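Local coordinates for regulatory protein RecX (Lactobacillus salivarius, PDB 3E3V) that probably modulates the activity of the recombinase RecA, the deposited chain being a fragment built of three-helix domains of the RecX family, at residues 70-75 with 104-109; 114-119 with 157-162. All blocks are in the same frame, centred on the assembly; numbering follows the deposited sequence.

Contacts 1 and 2 follow each other along the chain: contact 1 is complete at residue 109 before contact 2 begins at 114. Contact 1 joins helix 67-81 to helix 100-107 and the residues that follow it, near the middle of the chain; contact 2 joins helix 112-129 to helix 153-165, toward the C-terminal end. Their centres are about 20 Å apart, and the two meet where Leu109 O packs on Leu114 CD1 at 4.0 Å. Each closes helices within its own domain, the second and the third three-helix domain, so the all-helical RecX fragment is a row of small helical bundles in tandem, an elongated shape.

Contact 1 (70-75 with 104-109)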
ATOM      1  N   TYR A  70       0.526   5.914  -8.232  1.00 25.32           N
ATOM      2  CA  TYR A  70      -0.045   4.626  -7.832  1.00 24.71           C
ATOM      3  C   TYR A  70       0.111   4.462  -6.319  1.00 22.80           C
ATOM      4  O   TYR A  70      -0.860   4.260  -5.593  1.00 22.71           O
ATOM      5  CB  TYR A  70       0.679   3.461  -8.511  1.00 25.11           C
ATOM      6  CG  TYR A  70       0.051   2.112  -8.182  1.00 25.09           C
ATOM      7  CD1 TYR A  70      -0.973   1.587  -8.976  1.00 27.62           C
ATOM      8  CD2 TYR A  70       0.442   1.392  -7.052  1.00 26.06           C
ATOM      9  CE1 TYR A  70      -1.597   0.372  -8.652  1.00 29.79           C
ATOM     10  CE2 TYR A  70      -0.177   0.179  -6.718  1.00 29.46           C
ATOM     11  CZ  TYR A  70      -1.192  -0.323  -7.521  1.00 30.40           C
ATOM     12  OH  TYR A  70      -1.802  -1.520  -7.206  1.00 32.40           O
ATOM     13  N   ALA A  71       1.355   4.548  -5.858  1.00 22.35           N
ATOM     14  CA  ALA A  71       1.682   4.393  -4.442  1.00 21.83           C
ATOM     15  C   ALA A  71       0.943   5.365  -3.529  1.00 23.19           C
ATOM     16  O   ALA A  71       0.490   4.989  -2.451  1.00 19.97           O
ATOM     17  CB  ALA A  71       3.200   4.527  -4.242  1.00 19.21           C
ATOM     18  N   GLU A  72       0.819   6.623  -3.948  1.00 25.62           N
ATOM     19  CA  GLU A  72       0.123   7.594  -3.119  1.00 24.61           C
ATOM     20  C   GLU A  72      -1.365   7.295  -2.944  1.00 25.16           C
ATOM     21  O   GLU A  72      -1.904   7.426  -1.846  1.00 25.21           O
ATOM     22  CB  GLU A  72       0.324   9.009  -3.671  1.00 25.58           C
ATOM     23  CG  GLU A  72       1.516   9.712  -3.046  1.00 28.08           C
ATOM     24  CD  GLU A  72       1.799  11.069  -3.665  1.00 31.93           C
ATOM     25  OE1 GLU A  72       0.831  11.807  -3.950  1.00 30.89           O
ATOM     26  OE2 GLU A  72       2.990  11.397  -3.851  1.00 33.95           O
ATOM     27  N   SER A  73      -2.031   6.895  -4.018  1.00 25.13           N
ATOM     28  CA  SER A  73      -3.450   6.593  -3.924  1.00 26.75           C
ATOM     29  C   SER A  73      -3.654   5.304  -3.118  1.00 25.74           C
ATOM     30  O   SER A  73      -4.623   5.180  -2.362  1.00 24.97           O
ATOM     31  CB  SER A  73      -4.048   6.454  -5.319  1.00 27.80           C
ATOM     32  OG  SER A  73      -3.385   5.430  -6.030  1.00 37.46           O
ATOM     33  N   TYR A  74      -2.741   4.349  -3.267  1.00 24.32           N
ATOM     34  CA  TYR A  74      -2.859   3.112  -2.504  1.00 22.25           C
ATOM     35  C   TYR A  74      -2.793   3.463  -1.022  1.00 21.27           C
ATOM     36  O   TYR A  74      -3.636   3.029  -0.243  1.00 19.41           O
ATOM     37  CB  TYR A  74      -1.735   2.133  -2.848  1.00 22.48           C
ATOM     38  CG  TYR A  74      -1.864   0.816  -2.090  1.00 23.76           C
ATOM     39  CD1 TYR A  74      -2.931  -0.052  -2.341  1.00 25.81           C
ATOM     40  CD2 TYR A  74      -0.958   0.471  -1.089  1.00 24.36           C
ATOM     41  CE1 TYR A  74      -3.097  -1.230  -1.605  1.00 27.14           C
ATOM     42  CE2 TYR A  74      -1.112  -0.707  -0.346  1.00 26.01           C
ATOM     43  CZ  TYR A  74      -2.184  -1.546  -0.610  1.00 25.81           C
ATOM     44  OH  TYR A  74      -2.367  -2.685   0.134  1.00 27.30           O
ATOM     45  N   VAL A  75      -1.795   4.264  -0.646  1.00 20.33           N
ATOM     46  CA  VAL A  75      -1.613   4.692   0.744  1.00 19.60           C
ATOM     47  C   VAL A  75      -2.846   5.420   1.277  1.00 21.24           C
ATOM     48  O   VAL A  75      -3.302   5.166   2.392  1.00 20.55           O
ATOM     49  CB  VAL A  75      -0.363   5.621   0.881  1.00 21.94           C
ATOM     50  CG1 VAL A  75      -0.393   6.391   2.213  1.00 19.27           C
ATOM     51  CG2 VAL A  75       0.902   4.785   0.799  1.00 18.46           C
ATOM     52  N   GLU A 104       8.264   4.480   0.275  1.00 32.65           N
ATOM     53  CA  GLU A 104       8.654   5.303   1.413  1.00 34.70           C
ATOM     54  C   GLU A 104       8.212   6.757   1.264  1.00 34.19           C
ATOM     55  O   GLU A 104       7.746   7.366   2.222  1.00 35.02           O
ATOM     56  CB  GLU A 104      10.167   5.195   1.613  1.00 38.59           C
ATOM     57  CG  GLU A 104      10.570   3.837   2.175  1.00 44.31           C
ATOM     58  CD  GLU A 104      12.065   3.570   2.109  1.00 49.55           C
ATOM     59  OE1 GLU A 104      12.855   4.452   2.515  1.00 51.30           O
ATOM     60  OE2 GLU A 104      12.445   2.459   1.665  1.00 50.63           O
ATOM     61  N   ASP A 105       8.352   7.314   0.067  1.00 33.16           N
ATOM     62  CA  ASP A 105       7.914   8.686  -0.165  1.00 31.73           C
ATOM     63  C   ASP A 105       6.410   8.770   0.035  1.00 29.66           C
ATOM     64  O   ASP A 105       5.898   9.686   0.676  1.00 29.12           O
ATOM     65  CB  ASP A 105       8.229   9.131  -1.592  1.00 34.77           C
ATOM     66  CG  ASP A 105       9.677   9.518  -1.779  1.00 39.77           C
ATOM     67  OD1 ASP A 105      10.390   9.703  -0.764  1.00 41.63           O
ATOM     68  OD2 ASP A 105      10.096   9.650  -2.948  1.00 43.45           O
ATOM     69  N   ALA A 106       5.702   7.802  -0.530  1.00 26.39           N
ATOM     70  CA  ALA A 106       4.261   7.772  -0.436  1.00 24.65           C
ATOM     71  C   ALA A 106       3.754   7.617   0.993  1.00 23.50           C
ATOM     72  O   ALA A 106       2.751   8.234   1.377  1.00 22.58           O
ATOM     73  CB  ALA A 106       3.717   6.656  -1.318  1.00 24.77           C
ATOM     74  N   LEU A 107       4.444   6.804   1.785  1.00 23.86           N
ATOM     75  CA  LEU A 107       4.026   6.560   3.161  1.00 24.35           C
ATOM     76  C   LEU A 107       4.121   7.785   4.045  1.00 26.09           C
ATOM     77  O   LEU A 107       3.549   7.829   5.135  1.00 27.26           O
ATOM     78  CB  LEU A 107       4.814   5.378   3.745  1.00 24.63           C
ATOM     79  CG  LEU A 107       4.168   4.042   3.334  1.00 24.87           C
ATOM     80  CD1 LEU A 107       5.119   2.862   3.557  1.00 26.70           C
ATOM     81  CD2 LEU A 107       2.872   3.878   4.141  1.00 22.51           C
ATOM     82  N   ILE A 108       4.822   8.797   3.558  1.00 27.51           N
ATOM     83  CA  ILE A 108       4.948  10.040   4.294  1.00 27.99           C
ATOM     84  C   ILE A 108       3.558  10.630   4.535  1.00 26.72           C
ATOM     85  O   ILE A 108       3.360  11.402   5.472  1.00 25.62           O
ATOM     86  CB  ILE A 108       5.791  11.061   3.511  1.00 30.52           C
ATOM     87  CG1 ILE A 108       7.212  10.515   3.312  1.00 32.24           C
ATOM     88  CG2 ILE A 108       5.798  12.385   4.236  1.00 30.29           C
ATOM     89  CD1 ILE A 108       7.931  10.178   4.597  1.00 35.07           C
ATOM     90  N   LEU A 109       2.594  10.263   3.692  1.00 25.95           N
ATOM     91  CA  LEU A 109       1.231  10.773   3.848  1.00 26.17           C
ATOM     92  C   LEU A 109       0.551  10.202   5.085  1.00 25.45           C
ATOM     93  O   LEU A 109      -0.381  10.804   5.618  1.00 25.43           O
ATOM     94  CB  LEU A 109       0.386  10.458   2.607  1.00 27.14           C
ATOM     95  CG  LEU A 109       0.822  11.099   1.287  1.00 30.66           C
ATOM     96  CD1 LEU A 109       0.042  10.469   0.130  1.00 29.35           C
ATOM     97  CD2 LEU A 109       0.600  12.621   1.343  1.00 31.10           C
TER
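The carbonyl oxygen of Ala106 is held by its own segment and covered by the other: it accepts the backbone N-H of Leu109 at 3.1 Å, a three-residue step, while Val75 CG1 packs against Ala106 O at 3.7 Å. Val75 CG1 is anti to the backbone N (chi1 164°), CG2 stands beside that N, and both methyls lie against Ala106. Beyond it, CG1 touches Leu109 CB; CG2 meets Leu107 CD2 at 4.0 Å, the two side chains crossing at about a right angle.

The backbones come nearest at Glu72 and Ala106, whose CA atoms are 4.9 Å apart, a closeness that the small alanines permit. Ala106 CB lies over the flat face of the Ala71-Glu72 peptide, 3.8 Å from Ala71 C, and also touches Ala71 CB at 3.7 Å. Glu72 contributes its aliphatic part: its CG rests on Leu109 CD1 at 3.6 Å, again with the side chains crossed at about a right angle. Its chain runs extended beyond CG and carries the carboxylate to Lys68, which forms a salt bridge with OE2; Arg76 gives OE1 only a weak, long ion pair. The junction between the segments is thus apolar, burying 270 Å² over both sides, with charge at its border.

Both segments lie in the second three-helix domain of RecX, related to helix-turn-helix folds. Helix 86-94 touches both helices of the pair: Tyr74 of helix 67-81 meets Ile89 and Leu93, and Leu107 of helix 100-107 meets Ile89 and Lys90.

Contact 2 (114-119 with 157-162); sequences LQVEKG and DTIIQE
The flat carbonyl group of Gly119 has Ile159 over one face: CG2 stands 3.6 Å from Gly119 O, and CD1, on that same face, reaches Gly119 CA at 3.5 Å. With no side chain on Gly119, the end of the isoleucine can settle directly on the backbone. CD1 is anti to CA of Ile159 (chi2 165°) and so reaches out to the backbone of helix 112-129 at Gly119, while CG1 lies 3.8 Å from Val116 O.

Val116 completes the apolar seam with both its methyls. CG1, anti to the backbone N, touches Ile159 CG1 at 4.1 Å as the two side chains slide past each other in opposite directions. CG2 meets Thr158 CG2 at 3.9 Å, the side chains crossing at about a right angle; the threonine presents its methyl here and gives OG1 to a hydrogen bond with Asp154 O of its own helix.

The short helical segments cross at -53° with axes 9.1 Å apart. Both belong to the third three-helix domain of RecX. Ile159 also touches Ala123 farther along helix 112-129 and Leu146 of helix 135-148, so it packs among all three helices of this C-terminal bundle.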
ATOM      1  N   LEU A 114      -2.223  10.620  12.338  1.00 26.54           N
ATOM      2  CA  LEU A 114      -3.275   9.857  11.670  1.00 25.84           C
ATOM      3  C   LEU A 114      -3.190   8.375  12.036  1.00 23.51           C
ATOM      4  O   LEU A 114      -4.218   7.707  12.192  1.00 23.21           O
ATOM      5  CB  LEU A 114      -3.184  10.026  10.153  1.00 27.60           C
ATOM      6  CG  LEU A 114      -3.635  11.414   9.688  1.00 30.40           C
ATOM      7  CD1 LEU A 114      -3.298  11.622   8.221  1.00 29.80           C
ATOM      8  CD2 LEU A 114      -5.134  11.557   9.932  1.00 29.26           C
ATOM      9  N   GLN A 115      -1.964   7.866  12.166  1.00 20.70           N
ATOM     10  CA  GLN A 115      -1.746   6.467  12.532  1.00 21.43           C
ATOM     11  C   GLN A 115      -2.238   6.230  13.945  1.00 20.46           C
ATOM     12  O   GLN A 115      -2.924   5.251  14.222  1.00 22.78           O
ATOM     13  CB  GLN A 115      -0.257   6.111  12.468  1.00 22.76           C
ATOM     14  CG  GLN A 115       0.337   6.126  11.077  1.00 23.14           C
ATOM     15  CD  GLN A 115       1.792   5.717  11.076  1.00 25.08           C
ATOM     16  OE1 GLN A 115       2.597   6.267  10.325  1.00 28.39           O
ATOM     17  NE2 GLN A 115       2.141   4.743  11.911  1.00 22.52           N
ATOM     18  N   VAL A 116      -1.874   7.138  14.843  1.00 23.50           N
ATOM     19  CA  VAL A 116      -2.273   7.032  16.241  1.00 24.65           C
ATOM     20  C   VAL A 116      -3.783   7.027  16.374  1.00 26.89           C
ATOM     21  O   VAL A 116      -4.342   6.244  17.147  1.00 26.26           O
ATOM     22  CB  VAL A 116      -1.700   8.201  17.070  1.00 23.71           C
ATOM     23  CG1 VAL A 116      -2.291   8.202  18.475  1.00 21.39           C
ATOM     24  CG2 VAL A 116      -0.200   8.076  17.131  1.00 22.81           C
ATOM     25  N   GLU A 117      -4.441   7.895  15.610  1.00 28.30           N
ATOM     26  CA  GLU A 117      -5.892   7.993  15.672  1.00 30.09           C
ATOM     27  C   GLU A 117      -6.567   6.716  15.186  1.00 29.26           C
ATOM     28  O   GLU A 117      -7.596   6.318  15.723  1.00 27.39           O
ATOM     29  CB  GLU A 117      -6.382   9.189  14.854  1.00 36.04           C
ATOM     30  CG  GLU A 117      -7.735   9.720  15.310  1.00 42.89           C
ATOM     31  CD  GLU A 117      -8.115  11.016  14.625  1.00 47.49           C
ATOM     32  OE1 GLU A 117      -7.283  11.951  14.629  1.00 51.09           O
ATOM     33  OE2 GLU A 117      -9.245  11.100  14.089  1.00 51.03           O
ATOM     34  N   LYS A 118      -5.995   6.062  14.179  1.00 28.68           N
ATOM     35  CA  LYS A 118      -6.589   4.823  13.697  1.00 29.17           C
ATOM     36  C   LYS A 118      -6.269   3.703  14.682  1.00 28.36           C
ATOM     37  O   LYS A 118      -7.087   2.808  14.913  1.00 26.56           O
ATOM     38  CB  LYS A 118      -6.059   4.462  12.308  1.00 31.34           C
ATOM     39  CG  LYS A 118      -6.674   3.181  11.750  1.00 34.19           C
ATOM     40  CD  LYS A 118      -6.799   3.236  10.235  1.00 40.30           C
ATOM     41  CE  LYS A 118      -7.919   4.173   9.777  1.00 40.75           C
ATOM     42  NZ  LYS A 118      -9.279   3.613  10.014  1.00 43.91           N
ATOM     43  N   GLY A 119      -5.075   3.781  15.266  1.00 26.10           N
ATOM     44  CA  GLY A 119      -4.639   2.797  16.235  1.00 25.33           C
ATOM     45  C   GLY A 119      -5.437   2.853  17.523  1.00 24.00           C
ATOM     46  O   GLY A 119      -5.674   1.815  18.144  1.00 23.11           O
ATOM     47  N   ASP A 157       3.252   2.803  21.419  1.00 22.50           N
ATOM     48  CA  ASP A 157       3.410   3.354  22.768  1.00 23.83           C
ATOM     49  C   ASP A 157       2.559   4.615  22.920  1.00 23.04           C
ATOM     50  O   ASP A 157       1.968   4.865  23.964  1.00 23.89           O
ATOM     51  CB  ASP A 157       4.874   3.707  23.045  1.00 23.65           C
ATOM     52  CG  ASP A 157       5.734   2.490  23.273  1.00 28.11           C
ATOM     53  OD1 ASP A 157       5.181   1.439  23.651  1.00 29.62           O
ATOM     54  OD2 ASP A 157       6.968   2.588  23.084  1.00 31.12           O
ATOM     55  N   THR A 158       2.514   5.417  21.871  1.00 22.22           N
ATOM     56  CA  THR A 158       1.723   6.638  21.895  1.00 23.78           C
ATOM     57  C   THR A 158       0.233   6.276  21.908  1.00 23.54           C
ATOM     58  O   THR A 158      -0.574   6.940  22.563  1.00 23.06           O
ATOM     59  CB  THR A 158       2.064   7.507  20.668  1.00 24.16           C
ATOM     60  OG1 THR A 158       3.466   7.794  20.695  1.00 24.03           O
ATOM     61  CG2 THR A 158       1.272   8.835  20.679  1.00 18.94           C
ATOM     62  N   ILE A 159      -0.129   5.216  21.190  1.00 22.57           N
ATOM     63  CA  ILE A 159      -1.523   4.767  21.156  1.00 23.36           C
ATOM     64  C   ILE A 159      -1.936   4.296  22.557  1.00 25.47           C
ATOM     65  O   ILE A 159      -3.024   4.626  23.036  1.00 24.62           O
ATOM     66  CB  ILE A 159      -1.709   3.607  20.158  1.00 22.39           C
ATOM     67  CG1 ILE A 159      -1.618   4.141  18.720  1.00 22.21           C
ATOM     68  CG2 ILE A 159      -3.036   2.899  20.416  1.00 21.68           C
ATOM     69  CD1 ILE A 159      -1.430   3.045  17.657  1.00 19.90           C
ATOM     70  N   ILE A 160      -1.055   3.528  23.198  1.00 25.80           N
ATOM     71  CA  ILE A 160      -1.297   3.011  24.544  1.00 26.97           C
ATOM     72  C   ILE A 160      -1.460   4.152  25.553  1.00 27.55           C
ATOM     73  O   ILE A 160      -2.306   4.079  26.449  1.00 27.30           O
ATOM     74  CB  ILE A 160      -0.136   2.094  25.011  1.00 26.78           C
ATOM     75  CG1 ILE A 160      -0.048   0.860  24.114  1.00 27.61           C
ATOM     76  CG2 ILE A 160      -0.344   1.674  26.463  1.00 26.77           C
ATOM     77  CD1 ILE A 160      -1.311   0.028  24.093  1.00 24.40           C
ATOM     78  N   GLN A 161      -0.650   5.201  25.415  1.00 27.56           N
ATOM     79  CA  GLN A 161      -0.737   6.347  26.323  1.00 29.72           C
ATOM     80  C   GLN A 161      -2.089   7.021  26.103  1.00 32.12           C
ATOM     81  O   GLN A 161      -2.745   7.459  27.049  1.00 32.42           O
ATOM     82  CB  GLN A 161       0.410   7.337  26.049  1.00 31.13           C
ATOM     83  CG  GLN A 161       0.317   8.675  26.791  1.00 32.10           C
ATOM     84  CD  GLN A 161       1.532   9.576  26.539  1.00 35.15           C
ATOM     85  OE1 GLN A 161       2.241   9.427  25.536  1.00 37.68           O
ATOM     86  NE2 GLN A 161       1.766  10.525  27.446  1.00 35.83           N
ATOM     87  N   GLU A 162      -2.505   7.074  24.843  1.00 33.87           N
ATOM     88  CA  GLU A 162      -3.768   7.689  24.461  1.00 35.66           C
ATOM     89  C   GLU A 162      -4.953   6.904  25.011  1.00 36.23           C
ATOM     90  O   GLU A 162      -5.896   7.482  25.552  1.00 34.15           O
ATOM     91  CB  GLU A 162      -3.868   7.759  22.938  1.00 39.56           C
ATOM     92  CG  GLU A 162      -4.571   8.996  22.417  1.00 44.80           C
ATOM     93  CD  GLU A 162      -3.853  10.262  22.831  1.00 47.25           C
ATOM     94  OE1 GLU A 162      -2.627  10.347  22.590  1.00 49.42           O
ATOM     95  OE2 GLU A 162      -4.511  11.167  23.395  1.00 47.55           O
TER